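Side-chain contact in alkylpurine DNA glycosylase AlkC (Pseudomonas fluorescens, PDB 5VHV), which removes alkylated purine bases from damaged DNA as a repair glycosylase that works without flipping the damaged nucleotide out of the helix: residues 155-158 against 162-165. Numbering follows the deposited sequence.
With nucleotides of chain D.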
loop_
_atom_site.group_PDB
_atom_site.type_symbol
_atom_site.label_atom_id
_atom_site.label_comp_id
_atom_site.label_asym_id
_atom_site.label_seq_id
_atom_site.Cartn_x
_atom_site.Cartn_y
_atom_site.Cartn_z
ATOM N N ARG A 155 -5.869 7.935 -3.899
ATOM C CA ARG A 155 -5.621 7.651 -2.487
ATOM C C ARG A 155 -5.095 8.885 -1.759
ATOM O O ARG A 155 -4.227 9.603 -2.289
ATOM C CB ARG A 155 -4.585 6.538 -2.339
ATOM C CG ARG A 155 -5.167 5.162 -2.462
ATOM C CD ARG A 155 -4.066 4.115 -2.372
ATOM N NE ARG A 155 -3.422 4.107 -1.062
ATOM C CZ ARG A 155 -2.591 3.157 -0.635
ATOM N NH1 ARG A 155 -2.251 2.151 -1.431
ATOM N NH2 ARG A 155 -2.101 3.209 0.607
ATOM N N PRO A 156 -5.528 9.122 -0.520
ATOM C CA PRO A 156 -4.904 10.204 0.250
ATOM C C PRO A 156 -3.394 10.040 0.389
ATOM O O PRO A 156 -2.642 11.023 0.273
ATOM C CB PRO A 156 -5.608 10.113 1.613
ATOM C CG PRO A 156 -6.846 9.342 1.392
ATOM C CD PRO A 156 -6.644 8.479 0.196
ATOM N N ARG A 157 -2.936 8.821 0.687
ATOM C CA ARG A 157 -1.563 8.558 1.117
ATOM C C ARG A 157 -0.946 7.410 0.312
ATOM O O ARG A 157 -0.504 6.396 0.864
ATOM C CB ARG A 157 -1.515 8.213 2.589
ATOM C CG ARG A 157 -1.958 9.355 3.474
ATOM C CD ARG A 157 -1.941 8.883 4.891
ATOM N NE ARG A 157 -2.407 9.893 5.826
ATOM C CZ ARG A 157 -1.904 10.070 7.033
ATOM N NH1 ARG A 157 -0.901 9.325 7.463
ATOM N NH2 ARG A 157 -2.394 11.005 7.818
ATOM N N LEU A 158 -0.875 7.593 -0.994
ATOM C CA LEU A 158 -0.249 6.584 -1.850
ATOM C C LEU A 158 1.257 6.509 -1.586
ATOM O O LEU A 158 1.943 7.538 -1.648
ATOM C CB LEU A 158 -0.492 6.939 -3.317
ATOM C CG LEU A 158 0.065 5.915 -4.313
ATOM C CD1 LEU A 158 -0.734 4.599 -4.295
ATOM C CD2 LEU A 158 0.085 6.480 -5.725
ATOM N N PHE A 162 3.391 12.189 -3.343
ATOM C CA PHE A 162 2.897 13.162 -2.388
ATOM C C PHE A 162 1.476 12.816 -1.967
ATOM O O PHE A 162 0.690 12.234 -2.723
ATOM C CB PHE A 162 2.950 14.589 -2.982
ATOM C CG PHE A 162 2.413 14.685 -4.393
ATOM C CD1 PHE A 162 1.077 14.945 -4.626
ATOM C CD2 PHE A 162 3.258 14.530 -5.476
ATOM C CE1 PHE A 162 0.601 15.015 -5.938
ATOM C CE2 PHE A 162 2.782 14.597 -6.775
ATOM C CZ PHE A 162 1.468 14.847 -7.000
ATOM N N ARG A 163 1.158 13.159 -0.727
ATOM C CA ARG A 163 -0.200 13.039 -0.243
ATOM C C ARG A 163 -1.083 14.031 -0.994
ATOM O O ARG A 163 -0.622 15.097 -1.415
ATOM C CB ARG A 163 -0.255 13.311 1.262
ATOM C CG ARG A 163 0.466 12.248 2.084
ATOM C CD ARG A 163 0.263 12.414 3.583
ATOM N NE ARG A 163 1.113 11.482 4.318
ATOM C CZ ARG A 163 1.294 11.497 5.637
ATOM N NH1 ARG A 163 0.679 12.404 6.396
ATOM N NH2 ARG A 163 2.119 10.620 6.192
ATOM N N LEU A 164 -2.342 13.663 -1.194
ATOM C CA LEU A 164 -3.318 14.564 -1.816
ATOM C C LEU A 164 -4.071 15.257 -0.684
ATOM O O LEU A 164 -5.010 14.701 -0.107
ATOM C CB LEU A 164 -4.259 13.810 -2.762
ATOM C CG LEU A 164 -3.660 13.343 -4.091
ATOM C CD1 LEU A 164 -4.667 12.485 -4.856
ATOM C CD2 LEU A 164 -3.220 14.534 -4.937
ATOM N N ALA A 165 -3.624 16.469 -0.337
ATOM C CA ALA A 165 -4.185 17.168 0.818
ATOM C C ALA A 165 -5.675 17.427 0.655
ATOM O O ALA A 165 -6.427 17.384 1.638
ATOM C CB ALA A 165 -3.446 18.486 1.053
ATOM P P DA D 10 4.626 14.153 1.191
ATOM O OP1 DA D 10 3.196 14.507 0.980
ATOM O OP2 DA D 10 5.638 15.093 0.631
ATOM O "O5'" DA D 10 4.833 14.068 2.761
ATOM C "C5'" DA D 10 3.926 13.328 3.504
ATOM C "C4'" DA D 10 4.399 13.205 4.915
ATOM O "O4'" DA D 10 5.587 12.385 4.953
ATOM C "C3'" DA D 10 4.781 14.537 5.562
ATOM O "O3'" DA D 10 3.908 14.794 6.612
ATOM C "C2'" DA D 10 6.223 14.328 6.030
ATOM C "C1'" DA D 10 6.356 12.819 6.040
ATOM N N9 DA D 10 7.718 12.323 5.887
ATOM C C8 DA D 10 8.616 12.638 4.908
ATOM N N7 DA D 10 9.763 12.018 5.025
ATOM C C5 DA D 10 9.603 11.240 6.156
ATOM C C6 DA D 10 10.469 10.350 6.824
ATOM N N6 DA D 10 11.727 10.113 6.428
ATOM N N1 DA D 10 9.999 9.739 7.942
ATOM C C2 DA D 10 8.747 10.004 8.343
ATOM N N3 DA D 10 7.849 10.826 7.798
ATOM C C4 DA D 10 8.346 11.412 6.694
#
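R157 and R163 lay their guanidinium groups flat on one another, showing how two like charges can pack closely where DNA and acidic partners are at hand. The guanidinium centres lie 3.8 Å apart and their planes are turned by 16°; R163 NH1 sits over the centre of the R157 group, and R157 NH1 comes within 3.5 Å of R163 NH2. In both residues CG stands anti to the carbonyl carbon (chi1 -67° in R163), and the chains, extended to NE, carry the two groups to the stack. The opposite face of the R163 guanidinium is covered by sugar, with C4' of DA10 of chain D 3.5 Å above its centre. An alanine in place of R163 would probably leave the R157 guanidinium without its stacking partner and open a gap against this deoxyribose. At the base of these side chains, the backbones are tied by L164 N, which donates a hydrogen bond to P156 O at 3.0 Å, while R163 N gives a nearly straight one (3.0 Å, 170°) to phosphate oxygen OP1 of DA10 of chain D. Both segments belong to the loop joining helices 144-152 and 165-169 of the DNA alkylation repair family region, whose relatives build a HEAT-like solenoid, and L164 is the N-cap residue of the second helix. The L164 CD1 methyl lies 3.9 Å from R155 O, and its side chain also packs on L124 of helix 119-126. In the next shell, D203 forms a salt bridge with R157 NH2, which probably offsets charge on the stack. The R155 side chain leads away to salt bridges with E152 and D199, and through NH2 also hydrogen-bonds a modified base of the bound DNA.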